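Local structure of ornithine carbamoyltransferase (Giardia intestinalis, 3GRF) at residues Lys45-Phe50 with Val101-Ala106; Ala49-Pro54 with Ala73-Leu78; Thr105-Thr110 with Ile126-Asp131. The protein probably catalyses carbamoyl transfer between carbamoyl phosphate and ornithine, a reaction of the arginine degradation pathway in this parasite. One frame throughout, in Å; residues are numbered along the deposited sequence.

Contact 1: Lys45-Phe50 with Val101-Ala106; sequences KTLLAF and VDICTA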
ATOM      1  N   LYS A  45      -4.885   7.627  12.227  1.00 24.37           N
ATOM      2  CA  LYS A  45      -6.235   7.276  11.788  1.00 30.30           C
ATOM      3  C   LYS A  45      -6.075   6.726  10.415  1.00 23.59           C
ATOM      4  O   LYS A  45      -5.132   7.127   9.722  1.00 26.95           O
ATOM      5  CB  LYS A  45      -7.164   8.494  11.800  1.00 30.84           C
ATOM      6  CG  LYS A  45      -7.597   8.873  13.238  1.00 38.54           C
ATOM      7  CD  LYS A  45      -8.250  10.246  13.274  1.00 49.26           C
ATOM      8  CE  LYS A  45      -8.603  10.651  14.710  1.00 48.37           C
ATOM      9  NZ  LYS A  45      -9.936  10.110  15.096  1.00 52.44           N
ATOM     10  N   THR A  46      -6.915   5.773   9.981  1.00 27.26           N
ATOM     11  CA  THR A  46      -6.753   5.187   8.628  1.00 25.63           C
ATOM     12  C   THR A  46      -8.018   5.233   7.812  1.00 22.73           C
ATOM     13  O   THR A  46      -9.131   5.166   8.337  1.00 22.63           O
ATOM     14  CB  THR A  46      -6.184   3.726   8.641  1.00 38.39           C
ATOM     15  OG1 THR A  46      -7.233   2.811   8.274  1.00 28.21           O
ATOM     16  CG2 THR A  46      -5.652   3.397  10.023  1.00 20.39           C
ATOM     17  N   LEU A  47      -7.811   5.367   6.513  1.00 26.94           N
ATOM     18  CA  LEU A  47      -8.881   5.303   5.577  1.00 19.84           C
ATOM     19  C   LEU A  47      -8.778   3.979   4.823  1.00 29.49           C
ATOM     20  O   LEU A  47      -7.709   3.561   4.399  1.00 23.16           O
ATOM     21  CB  LEU A  47      -8.815   6.513   4.626  1.00 25.24           C
ATOM     22  CG  LEU A  47      -9.263   6.278   3.176  1.00 23.99           C
ATOM     23  CD1 LEU A  47     -10.774   6.212   3.158  1.00 26.48           C
ATOM     24  CD2 LEU A  47      -8.744   7.319   2.149  1.00 19.22           C
ATOM     25  N   LEU A  48      -9.906   3.315   4.662  1.00 29.22           N
ATOM     26  CA  LEU A  48      -9.901   2.111   3.919  1.00 24.03           C
ATOM     27  C   LEU A  48     -10.422   2.462   2.546  1.00 28.45           C
ATOM     28  O   LEU A  48     -11.537   2.921   2.419  1.00 32.09           O
ATOM     29  CB  LEU A  48     -10.856   1.138   4.568  1.00 28.60           C
ATOM     30  CG  LEU A  48     -11.019  -0.198   3.859  1.00 15.59           C
ATOM     31  CD1 LEU A  48      -9.661  -0.820   3.369  1.00 16.82           C
ATOM     32  CD2 LEU A  48     -11.713  -1.106   4.825  1.00 28.00           C
ATOM     33  N   ALA A  49      -9.638   2.204   1.497  1.00 30.09           N
ATOM     34  CA  ALA A  49      -9.999   2.700   0.166  1.00 19.39           C
ATOM     35  C   ALA A  49     -10.100   1.590  -0.861  1.00 27.19           C
ATOM     36  O   ALA A  49      -9.078   1.157  -1.374  1.00 31.52           O
ATOM     37  CB  ALA A  49      -8.946   3.714  -0.287  1.00 23.20           C
ATOM     38  N   PHE A  50     -11.331   1.157  -1.159  1.00 31.77           N
ATOM     39  CA  PHE A  50     -11.625   0.089  -2.137  1.00 31.23           C
ATOM     40  C   PHE A  50     -11.616   0.638  -3.538  1.00 25.07           C
ATOM     41  O   PHE A  50     -12.084   1.738  -3.790  1.00 33.59           O
ATOM     42  CB  PHE A  50     -13.003  -0.535  -1.851  1.00 23.07           C
ATOM     43  CG  PHE A  50     -13.101  -1.244  -0.504  1.00 31.03           C
ATOM     44  CD1 PHE A  50     -13.677  -0.623   0.577  1.00 30.28           C
ATOM     45  CD2 PHE A  50     -12.590  -2.520  -0.321  1.00 30.35           C
ATOM     46  CE1 PHE A  50     -13.779  -1.286   1.828  1.00 36.02           C
ATOM     47  CE2 PHE A  50     -12.698  -3.188   0.937  1.00 23.75           C
ATOM     48  CZ  PHE A  50     -13.294  -2.551   1.998  1.00 28.52           C
ATOM     49  N   VAL A 101     -11.309   0.650  10.975  1.00 28.88           N
ATOM     50  CA  VAL A 101     -10.918   1.882  10.287  1.00 25.44           C
ATOM     51  C   VAL A 101     -11.803   3.053  10.740  1.00 30.33           C
ATOM     52  O   VAL A 101     -12.822   2.859  11.427  1.00 28.40           O
ATOM     53  CB  VAL A 101     -10.875   1.689   8.755  1.00 24.60           C
ATOM     54  CG1 VAL A 101      -9.941   0.513   8.436  1.00 25.62           C
ATOM     55  CG2 VAL A 101     -12.309   1.434   8.191  1.00 21.40           C
ATOM     56  N   ASP A 102     -11.351   4.268  10.435  1.00 31.35           N
ATOM     57  CA  ASP A 102     -12.034   5.492  10.820  1.00 31.46           C
ATOM     58  C   ASP A 102     -12.915   6.028   9.698  1.00 26.01           C
ATOM     59  O   ASP A 102     -13.866   6.798   9.912  1.00 30.15           O
ATOM     60  CB  ASP A 102     -10.998   6.524  11.231  1.00 25.31           C
ATOM     61  CG  ASP A 102     -10.161   6.051  12.348  1.00 26.72           C
ATOM     62  OD1 ASP A 102      -9.025   5.593  12.100  1.00 33.35           O
ATOM     63  OD2 ASP A 102     -10.665   6.055  13.478  1.00 34.35           O
ATOM     64  N   ILE A 103     -12.592   5.643   8.473  1.00 29.39           N
ATOM     65  CA  ILE A 103     -13.308   6.190   7.324  1.00 26.14           C
ATOM     66  C   ILE A 103     -13.064   5.304   6.142  1.00 24.42           C
ATOM     67  O   ILE A 103     -12.098   4.555   6.149  1.00 23.08           O
ATOM     68  CB  ILE A 103     -12.885   7.661   6.986  1.00 23.21           C
ATOM     69  CG1 ILE A 103     -13.706   8.223   5.834  1.00 23.45           C
ATOM     70  CG2 ILE A 103     -11.389   7.826   6.702  1.00 25.14           C
ATOM     71  CD1 ILE A 103     -13.708   9.695   5.813  1.00 26.00           C
ATOM     72  N   CYS A 104     -13.943   5.377   5.136  1.00 24.25           N
ATOM     73  CA  CYS A 104     -13.890   4.459   3.983  1.00 27.05           C
ATOM     74  C   CYS A 104     -14.282   5.207   2.712  1.00 29.97           C
ATOM     75  O   CYS A 104     -15.233   5.966   2.704  1.00 30.07           O
ATOM     76  CB  CYS A 104     -14.841   3.271   4.208  1.00 28.24           C
ATOM     77  SG  CYS A 104     -15.154   2.176   2.759  1.00 28.31           S
ATOM     78  N   THR A 105     -13.551   4.988   1.629  1.00 30.16           N
ATOM     79  CA  THR A 105     -13.988   5.466   0.324  1.00 31.32           C
ATOM     80  C   THR A 105     -14.044   4.196  -0.508  1.00 30.85           C
ATOM     81  O   THR A 105     -13.329   3.244  -0.210  1.00 26.90           O
ATOM     82  CB  THR A 105     -12.934   6.394  -0.346  1.00 31.03           C
ATOM     83  OG1 THR A 105     -11.708   5.687  -0.387  1.00 28.32           O
ATOM     84  CG2 THR A 105     -12.719   7.715   0.412  1.00 25.20           C
ATOM     85  N   ALA A 106     -14.887   4.166  -1.533  1.00 29.42           N
ATOM     86  CA  ALA A 106     -14.986   2.982  -2.383  1.00 34.00           C
ATOM     87  C   ALA A 106     -15.354   3.430  -3.768  1.00 37.00           C
ATOM     88  O   ALA A 106     -16.157   4.349  -3.949  1.00 38.80           O
ATOM     89  CB  ALA A 106     -16.033   2.007  -1.857  1.00 27.99           C
TER
HETATM   90  O   HOH W   1     -11.554   4.486  -2.720  1.00 28.17           O
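Leu47-Phe50 and Ile103-Ala106 pair in parallel as the two inner strands of the four-stranded parallel sheet of the carbamoyl-phosphate-binding domain. Leu48 N gives its proton to Ile103 O (2.9 Å), Thr105 N to Leu48 O, and Phe50 N to Thr105 O. CA-H...O contacts fill in between, the shortest from Cys104 CA to Leu48 O at 3.2 Å. Before the regular pairing begins, a carboxylate takes part: Asp102 OD1 accepts from Thr46 N at 3.0 Å through its anti lone pair, and Asp102 N returns a bond to Thr46 O. With CG anti to its carbonyl carbon (chi1 -59°), Asp102 sets its carboxyl carbon against Lys45 CB, and the two side chains cross at about a right angle; Lys45 NZ stops 4.4 Å from Asp102 OD2, beyond a salt bridge.

Apolar packing differs on the two faces. On one, Leu47 CB touches Ile103 CG2 (3.6 Å) and Leu47 CD1 reaches Thr105 CG2, beneath helices 56-69 and 303-322. On the other, Leu48 CB meets Val101 CG2, and the Phe50 ring turns its edge to Cys104 SG, 3.8 Å from Phe50 CE1; helix 111-120 and Val60 of the second subunit pack here. Thr46 OG1 is buried against Val101 CG1 without a polar partner. A water bridges the strands, donating to Phe50 O and hydrogen-bonded to Thr105 OG1 at 2.6 Å.

Contact 2: Ala49-Pro54 with Ala73-Leu78; sequences AFFAKP and AIYYEL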
ATOM      1  N   ALA A  49      -9.638   2.204   1.497  1.00 30.09           N
ATOM      2  CA  ALA A  49      -9.999   2.700   0.166  1.00 19.39           C
ATOM      3  C   ALA A  49     -10.100   1.590  -0.861  1.00 27.19           C
ATOM      4  O   ALA A  49      -9.078   1.157  -1.374  1.00 31.52           O
ATOM      5  CB  ALA A  49      -8.946   3.714  -0.287  1.00 23.20           C
ATOM      6  N   PHE A  50     -11.331   1.157  -1.159  1.00 31.77           N
ATOM      7  CA  PHE A  50     -11.625   0.089  -2.137  1.00 31.23           C
ATOM      8  C   PHE A  50     -11.616   0.638  -3.538  1.00 25.07           C
ATOM      9  O   PHE A  50     -12.084   1.738  -3.790  1.00 33.59           O
ATOM     10  CB  PHE A  50     -13.003  -0.535  -1.851  1.00 23.07           C
ATOM     11  CG  PHE A  50     -13.101  -1.244  -0.504  1.00 31.03           C
ATOM     12  CD1 PHE A  50     -13.677  -0.623   0.577  1.00 30.28           C
ATOM     13  CD2 PHE A  50     -12.590  -2.520  -0.321  1.00 30.35           C
ATOM     14  CE1 PHE A  50     -13.779  -1.286   1.828  1.00 36.02           C
ATOM     15  CE2 PHE A  50     -12.698  -3.188   0.937  1.00 23.75           C
ATOM     16  CZ  PHE A  50     -13.294  -2.551   1.998  1.00 28.52           C
ATOM     17  N   PHE A  51     -11.037  -0.109  -4.469  1.00 32.53           N
ATOM     18  CA  PHE A  51     -11.104   0.269  -5.845  1.00 22.69           C
ATOM     19  C   PHE A  51     -11.431  -0.985  -6.612  1.00 32.84           C
ATOM     20  O   PHE A  51     -10.701  -1.962  -6.515  1.00 39.82           O
ATOM     21  CB  PHE A  51      -9.761   0.839  -6.304  1.00 32.64           C
ATOM     22  CG  PHE A  51      -9.475   2.222  -5.779  1.00 32.15           C
ATOM     23  CD1 PHE A  51      -9.781   3.342  -6.531  1.00 32.55           C
ATOM     24  CD2 PHE A  51      -8.882   2.392  -4.541  1.00 25.52           C
ATOM     25  CE1 PHE A  51      -9.526   4.614  -6.028  1.00 34.95           C
ATOM     26  CE2 PHE A  51      -8.574   3.669  -4.036  1.00 30.86           C
ATOM     27  CZ  PHE A  51      -8.941   4.773  -4.764  1.00 32.39           C
ATOM     28  N   ALA A  52     -12.523  -0.960  -7.388  1.00 39.91           N
ATOM     29  CA  ALA A  52     -12.912  -2.060  -8.241  1.00 45.41           C
ATOM     30  C   ALA A  52     -12.227  -1.892  -9.591  1.00 47.11           C
ATOM     31  O   ALA A  52     -12.184  -2.798 -10.408  1.00 53.54           O
ATOM     32  CB  ALA A  52     -14.428  -2.099  -8.397  1.00 44.61           C
ATOM     33  N   LYS A  53     -11.688  -0.724  -9.783  1.00 51.09           N
ATOM     34  CA  LYS A  53     -10.939  -0.364 -10.983  1.00 56.17           C
ATOM     35  C   LYS A  53     -10.081   0.857 -10.624  1.00 51.14           C
ATOM     36  O   LYS A  53     -10.545   1.801  -9.974  1.00 51.37           O
ATOM     37  CB  LYS A  53     -11.901  -0.135 -12.168  1.00 60.87           C
ATOM     38  CG  LYS A  53     -11.543   1.032 -13.058  1.00 73.40           C
ATOM     39  CD  LYS A  53     -12.291   0.991 -14.380  1.00 74.90           C
ATOM     40  CE  LYS A  53     -11.864   2.131 -15.288  1.00 78.65           C
ATOM     41  NZ  LYS A  53     -10.524   2.663 -14.920  1.00 77.51           N
ATOM     42  N   PRO A  54      -8.792   0.817 -11.090  1.00 58.31           N
ATOM     43  CA  PRO A  54      -7.832   1.892 -10.810  1.00 52.96           C
ATOM     44  C   PRO A  54      -8.256   3.259 -11.355  1.00 44.44           C
ATOM     45  O   PRO A  54      -8.839   3.373 -12.434  1.00 42.21           O
ATOM     46  CB  PRO A  54      -6.538   1.477 -11.549  1.00 60.54           C
ATOM     47  CG  PRO A  54      -6.604   0.002 -11.668  1.00 62.74           C
ATOM     48  CD  PRO A  54      -7.953  -0.406 -11.139  1.00 61.01           C
ATOM     49  N   ALA A  73      -3.840   5.613   4.250  1.00 22.14           N
ATOM     50  CA  ALA A  73      -4.900   4.988   3.471  1.00 17.35           C
ATOM     51  C   ALA A  73      -4.460   3.602   3.054  1.00 18.22           C
ATOM     52  O   ALA A  73      -3.338   3.421   2.555  1.00 23.42           O
ATOM     53  CB  ALA A  73      -5.209   5.821   2.190  1.00 17.64           C
ATOM     54  N   ILE A  74      -5.364   2.646   3.245  1.00 26.07           N
ATOM     55  CA  ILE A  74      -5.190   1.288   2.780  1.00 25.14           C
ATOM     56  C   ILE A  74      -5.769   1.209   1.365  1.00 27.46           C
ATOM     57  O   ILE A  74      -6.959   1.400   1.147  1.00 26.47           O
ATOM     58  CB  ILE A  74      -5.952   0.312   3.647  1.00 25.00           C
ATOM     59  CG1 ILE A  74      -5.372   0.311   5.068  1.00 23.46           C
ATOM     60  CG2 ILE A  74      -5.863  -1.094   3.054  1.00 18.62           C
ATOM     61  CD1 ILE A  74      -6.179  -0.562   6.080  1.00 25.39           C
ATOM     62  N   TYR A  75      -4.918   0.945   0.401  1.00 29.15           N
ATOM     63  CA  TYR A  75      -5.385   0.755  -0.927  1.00 28.92           C
ATOM     64  C   TYR A  75      -5.912  -0.699  -1.040  1.00 24.99           C
ATOM     65  O   TYR A  75      -5.147  -1.695  -1.007  1.00 29.80           O
ATOM     66  CB  TYR A  75      -4.269   1.074  -1.907  1.00 32.88           C
ATOM     67  CG  TYR A  75      -4.600   0.567  -3.280  1.00 30.19           C
ATOM     68  CD1 TYR A  75      -5.633   1.138  -4.008  1.00 32.31           C
ATOM     69  CD2 TYR A  75      -3.899  -0.512  -3.837  1.00 41.82           C
ATOM     70  CE1 TYR A  75      -5.985   0.650  -5.270  1.00 36.99           C
ATOM     71  CE2 TYR A  75      -4.232  -1.015  -5.101  1.00 31.83           C
ATOM     72  CZ  TYR A  75      -5.282  -0.416  -5.813  1.00 43.42           C
ATOM     73  OH  TYR A  75      -5.624  -0.878  -7.082  1.00 45.26           O
ATOM     74  N   TYR A  76      -7.284  -0.844  -1.086  1.00 31.14           N
ATOM     75  CA  TYR A  76      -7.822  -2.215  -1.169  1.00 29.98           C
ATOM     76  C   TYR A  76      -8.432  -2.535  -2.537  1.00 35.37           C
ATOM     77  O   TYR A  76      -9.575  -2.196  -2.822  1.00 37.19           O
ATOM     78  CB  TYR A  76      -8.803  -2.462  -0.034  1.00 24.85           C
ATOM     79  CG  TYR A  76      -8.947  -3.916   0.319  1.00 36.14           C
ATOM     80  CD1 TYR A  76      -8.553  -4.453   1.548  1.00 34.88           C
ATOM     81  CD2 TYR A  76      -9.512  -4.782  -0.629  1.00 31.82           C
ATOM     82  CE1 TYR A  76      -8.714  -5.819   1.817  1.00 50.85           C
ATOM     83  CE2 TYR A  76      -9.670  -6.143  -0.376  1.00 43.20           C
ATOM     84  CZ  TYR A  76      -9.270  -6.657   0.840  1.00 41.14           C
ATOM     85  OH  TYR A  76      -9.434  -8.001   1.089  1.00 52.57           O
ATOM     86  N   GLU A  77      -7.668  -3.253  -3.360  1.00 34.37           N
ATOM     87  CA  GLU A  77      -8.050  -3.524  -4.729  1.00 40.92           C
ATOM     88  C   GLU A  77      -9.029  -4.699  -4.786  1.00 42.10           C
ATOM     89  O   GLU A  77      -8.841  -5.709  -4.109  1.00 41.98           O
ATOM     90  CB  GLU A  77      -6.797  -3.773  -5.578  1.00 39.23           C
ATOM     91  CG  GLU A  77      -5.963  -5.003  -5.127  1.00 67.21           C
ATOM     92  CD  GLU A  77      -4.716  -4.684  -4.232  1.00 75.22           C
ATOM     93  OE1 GLU A  77      -3.574  -4.946  -4.706  1.00 70.64           O
ATOM     94  OE2 GLU A  77      -4.882  -4.221  -3.063  1.00 62.31           O
ATOM     95  N   LEU A  78     -10.090  -4.566  -5.573  1.00 41.21           N
ATOM     96  CA  LEU A  78     -11.084  -5.636  -5.644  1.00 43.71           C
ATOM     97  C   LEU A  78     -11.027  -6.459  -6.920  1.00 40.66           C
ATOM     98  O   LEU A  78     -11.210  -5.928  -7.998  1.00 49.28           O
ATOM     99  CB  LEU A  78     -12.484  -5.071  -5.414  1.00 38.08           C
ATOM    100  CG  LEU A  78     -12.664  -4.519  -4.012  1.00 42.40           C
ATOM    101  CD1 LEU A  78     -14.012  -3.860  -3.952  1.00 32.44           C
ATOM    102  CD2 LEU A  78     -12.546  -5.697  -3.034  1.00 37.06           C
TER
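Tyr76 O is gripped twice from the neighbouring strand: Phe51 N donates to it at 3.0 Å, well above the carbonyl plane, while Phe50 CA brings a CA-H...O contact at 3.1 Å. Around this atom run the other rungs of a parallel pairing. Ala49 N bonds to Ile74 O, Tyr76 N to Ala49 O at 2.7 Å, and Leu78 N to Phe51 O.

Aromatic side chains meet on both faces of the pair. Phe50 and Tyr76 lie side by side and point the same way, their planes turned 50° from each other; Phe50 CE2 sits over one face of the Tyr76 ring, offset toward the rim, and Phe50 CD2 touches Tyr76 CB. Leu78 CD1 closes on Phe50 CB at 4.1 Å. On the face of Ala49, Phe51 and Tyr75 cross at about a right angle as side chains, with ring planes 41° apart. Tyr75 CG is anti to its backbone N (chi1 166°), and from there the ring brings CE1 to 3.5 Å from Phe51 CD2, which lies at the Tyr75 edge.

Helix 56-69 covers this second face: Leu62 packs on Phe51, and Arg59 makes a cation-pi contact with Tyr75. Glu77, on the same face, reaches another chain: its OE2 forms a salt bridge with Arg59 of the second subunit. Its OE1 lies close to Glu77 OE1 of both other subunits, a cluster of like charges that could raise the affinity for protons. The two strands and helix 56-69 make up a beta-alpha-beta crossover, set at the trimer interface that the carbamoyl-phosphate domains of transcarbamoylases build.

Contact 3: Thr105-Thr110 with Ile126-Asp131; sequences TARLAT and INALDD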
ATOM      1  N   THR A 105     -13.551   4.988   1.629  1.00 30.16           N
ATOM      2  CA  THR A 105     -13.988   5.466   0.324  1.00 31.32           C
ATOM      3  C   THR A 105     -14.044   4.196  -0.508  1.00 30.85           C
ATOM      4  O   THR A 105     -13.329   3.244  -0.210  1.00 26.90           O
ATOM      5  CB  THR A 105     -12.934   6.394  -0.346  1.00 31.03           C
ATOM      6  OG1 THR A 105     -11.708   5.687  -0.387  1.00 28.32           O
ATOM      7  CG2 THR A 105     -12.719   7.715   0.412  1.00 25.20           C
ATOM      8  N   ALA A 106     -14.887   4.166  -1.533  1.00 29.42           N
ATOM      9  CA  ALA A 106     -14.986   2.982  -2.383  1.00 34.00           C
ATOM     10  C   ALA A 106     -15.354   3.430  -3.768  1.00 37.00           C
ATOM     11  O   ALA A 106     -16.157   4.349  -3.949  1.00 38.80           O
ATOM     12  CB  ALA A 106     -16.033   2.007  -1.857  1.00 27.99           C
ATOM     13  N   ARG A 107     -14.733   2.798  -4.743  1.00 31.11           N
ATOM     14  CA  ARG A 107     -14.955   3.054  -6.148  1.00 31.25           C
ATOM     15  C   ARG A 107     -15.545   1.783  -6.688  1.00 38.90           C
ATOM     16  O   ARG A 107     -14.790   0.885  -7.066  1.00 31.12           O
ATOM     17  CB  ARG A 107     -13.650   3.433  -6.845  1.00 36.19           C
ATOM     18  CG  ARG A 107     -13.815   4.284  -8.105  1.00 54.52           C
ATOM     19  CD  ARG A 107     -14.258   3.422  -9.284  1.00 60.05           C
ATOM     20  NE  ARG A 107     -14.026   4.054 -10.595  1.00 66.25           N
ATOM     21  CZ  ARG A 107     -12.957   4.795 -10.913  1.00 68.60           C
ATOM     22  NH1 ARG A 107     -11.999   5.015 -10.018  1.00 69.00           N
ATOM     23  NH2 ARG A 107     -12.866   5.322 -12.129  1.00 56.86           N
ATOM     24  N   LEU A 108     -16.872   1.672  -6.735  1.00 41.68           N
ATOM     25  CA  LEU A 108     -17.523   0.421  -7.130  1.00 47.12           C
ATOM     26  C   LEU A 108     -18.395   0.665  -8.365  1.00 51.31           C
ATOM     27  O   LEU A 108     -18.844   1.794  -8.610  1.00 47.16           O
ATOM     28  CB  LEU A 108     -18.322  -0.170  -5.943  1.00 45.62           C
ATOM     29  CG  LEU A 108     -17.582  -0.288  -4.591  1.00 40.13           C
ATOM     30  CD1 LEU A 108     -18.510  -0.368  -3.376  1.00 39.50           C
ATOM     31  CD2 LEU A 108     -16.563  -1.432  -4.577  1.00 37.44           C
ATOM     32  N   ALA A 109     -18.606  -0.389  -9.155  1.00 56.77           N
ATOM     33  CA  ALA A 109     -19.370  -0.292 -10.405  1.00 55.71           C
ATOM     34  C   ALA A 109     -20.679   0.515 -10.248  1.00 62.61           C
ATOM     35  O   ALA A 109     -20.791   1.624 -10.803  1.00 58.49           O
ATOM     36  CB  ALA A 109     -19.635  -1.673 -10.983  1.00 56.34           C
ATOM     37  N   THR A 110     -21.633  -0.018  -9.469  1.00 60.18           N
ATOM     38  CA  THR A 110     -22.985   0.548  -9.382  1.00 61.07           C
ATOM     39  C   THR A 110     -23.260   1.261  -8.066  1.00 57.86           C
ATOM     40  O   THR A 110     -22.640   0.959  -7.045  1.00 53.12           O
ATOM     41  CB  THR A 110     -24.064  -0.525  -9.535  1.00 68.27           C
ATOM     42  OG1 THR A 110     -23.919  -1.495  -8.485  1.00 69.55           O
ATOM     43  CG2 THR A 110     -23.990  -1.187 -10.932  1.00 66.43           C
ATOM     44  N   ILE A 126     -17.715   7.141   1.468  1.00 25.08           N
ATOM     45  CA  ILE A 126     -17.630   8.193   0.478  1.00 21.13           C
ATOM     46  C   ILE A 126     -17.551   7.465  -0.846  1.00 23.97           C
ATOM     47  O   ILE A 126     -16.783   6.546  -0.974  1.00 24.06           O
ATOM     48  CB  ILE A 126     -16.394   9.072   0.688  1.00 29.53           C
ATOM     49  CG1 ILE A 126     -16.546   9.872   1.987  1.00 31.32           C
ATOM     50  CG2 ILE A 126     -16.218  10.031  -0.502  1.00 30.95           C
ATOM     51  CD1 ILE A 126     -15.220  10.275   2.615  1.00 38.90           C
ATOM     52  N   ASN A 127     -18.415   7.839  -1.782  1.00 27.59           N
ATOM     53  CA  ASN A 127     -18.411   7.296  -3.122  1.00 30.58           C
ATOM     54  C   ASN A 127     -17.260   7.973  -3.894  1.00 24.25           C
ATOM     55  O   ASN A 127     -17.261   9.188  -4.101  1.00 31.49           O
ATOM     56  CB  ASN A 127     -19.793   7.565  -3.745  1.00 25.12           C
ATOM     57  CG  ASN A 127     -19.817   7.390  -5.239  1.00 28.32           C
ATOM     58  OD1 ASN A 127     -19.077   6.600  -5.791  1.00 32.93           O
ATOM     59  ND2 ASN A 127     -20.713   8.097  -5.897  1.00 29.39           N
ATOM     60  N   ALA A 128     -16.274   7.170  -4.297  1.00 28.73           N
ATOM     61  CA  ALA A 128     -15.083   7.661  -5.005  1.00 28.04           C
ATOM     62  C   ALA A 128     -15.289   7.531  -6.515  1.00 30.84           C
ATOM     63  O   ALA A 128     -14.372   7.722  -7.301  1.00 34.29           O
ATOM     64  CB  ALA A 128     -13.837   6.870  -4.545  1.00 26.60           C
ATOM     65  N   LEU A 129     -16.504   7.135  -6.901  1.00 33.20           N
ATOM     66  CA  LEU A 129     -17.038   7.275  -8.254  1.00 34.54           C
ATOM     67  C   LEU A 129     -17.933   6.068  -8.479  1.00 38.55           C
ATOM     68  O   LEU A 129     -17.520   4.940  -8.236  1.00 36.31           O
ATOM     69  CB  LEU A 129     -15.952   7.338  -9.345  1.00 32.20           C
ATOM     70  CG  LEU A 129     -16.398   7.333 -10.832  1.00 31.47           C
ATOM     71  CD1 LEU A 129     -17.423   8.415 -11.159  1.00 32.36           C
ATOM     72  CD2 LEU A 129     -15.204   7.493 -11.753  1.00 34.47           C
ATOM     73  N   ASP A 130     -19.169   6.304  -8.914  1.00 38.48           N
ATOM     74  CA  ASP A 130     -20.047   5.217  -9.355  1.00 40.91           C
ATOM     75  C   ASP A 130     -20.903   5.764 -10.468  1.00 43.24           C
ATOM     76  O   ASP A 130     -20.645   6.873 -10.921  1.00 46.85           O
ATOM     77  CB  ASP A 130     -20.867   4.628  -8.186  1.00 35.82           C
ATOM     78  CG  ASP A 130     -21.909   5.598  -7.599  1.00 41.42           C
ATOM     79  OD1 ASP A 130     -21.983   6.795  -7.963  1.00 30.24           O
ATOM     80  OD2 ASP A 130     -22.677   5.123  -6.746  1.00 38.41           O
ATOM     81  N   ASP A 131     -21.931   5.024 -10.887  1.00 46.92           N
ATOM     82  CA  ASP A 131     -22.802   5.453 -11.995  1.00 39.04           C
ATOM     83  C   ASP A 131     -23.815   6.546 -11.653  1.00 34.65           C
ATOM     84  O   ASP A 131     -24.659   6.883 -12.480  1.00 34.81           O
ATOM     85  CB  ASP A 131     -23.479   4.260 -12.677  1.00 48.90           C
ATOM     86  CG  ASP A 131     -24.355   3.440 -11.742  1.00 53.53           C
ATOM     87  OD1 ASP A 131     -24.911   2.444 -12.261  1.00 40.97           O
ATOM     88  OD2 ASP A 131     -24.484   3.774 -10.530  1.00 38.01           O
TER
HETATM   89  O   HOH W   2     -18.627   3.499  -6.164  1.00 45.34           O
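Ile126 O takes the proton of Ala106 N at 3.1 Å, the donor lying nearly in line with the carbonyl bond (C=O...N angle 175°), and Thr105 CA adds a CA-H...O contact to the same oxygen. Beside it, Ile126 CB touches Thr105 CG2 at 3.9 Å. Asn127, across from Ala106, turns back on its own chain: its OD1 accepts from Leu129 N at 2.9 Å in an Asx turn, while its ND2 binds Leu11 O. Within this turn, Ala128 N makes the last backbone bond between the segments, to Ala106 O (2.8 Å). Ala128 CB also comes close to Ala106 O. The bonded parts belong to the strands 103-107 and 125-127 of a beta-alpha-beta unit, joined by helix 111-120; the chains then stay in touch as loops.

Leu129 lies alongside Arg107, both side chains pointing the same way. Arg107 bends at chi2 (-77°), and Leu129 CD2 sits over one face of its guanidinium, 3.2 Å from Arg107 NH2. A water joins the two backbones here, accepting from Leu108 N at 2.6 Å and donating to Leu129 O. Asp130 sets its CB 3.5 Å from Leu108 O; its OD1 accepts from Phe132 N and Gly133 N, which hold the carboxylate in its own loop. Asp131 runs beside Thr110, the N-cap residue of helix 111-120, and its OD2 accepts from Lys111 N in the first turn, where a negative charge would suit the helix dipole.

All three contacts lie in one parallel sheet of the carbamoyl-phosphate-binding domain, whose strands run in the order 72-77, 46-51, 103-107, 125-127. Contact 1 is the middle pairing, and contacts 2 and 3 add an outer strand to either side of it. Contact 1 shares Ala49 and Phe50 with contact 2, their centres about 10 Å apart, and Thr105 and Ala106 with contact 3, about 13 Å away. Along the chain, contact 2 closes before contact 3 opens, while contact 1 spans from strand 46-51 to strand 103-107. Contacts 1 and 2 also touch the second subunit, whereas no other chain touches contact 3, so the 72-77 side of the sheet faces the trimer interface, while the 125-127 side is packed within its own subunit.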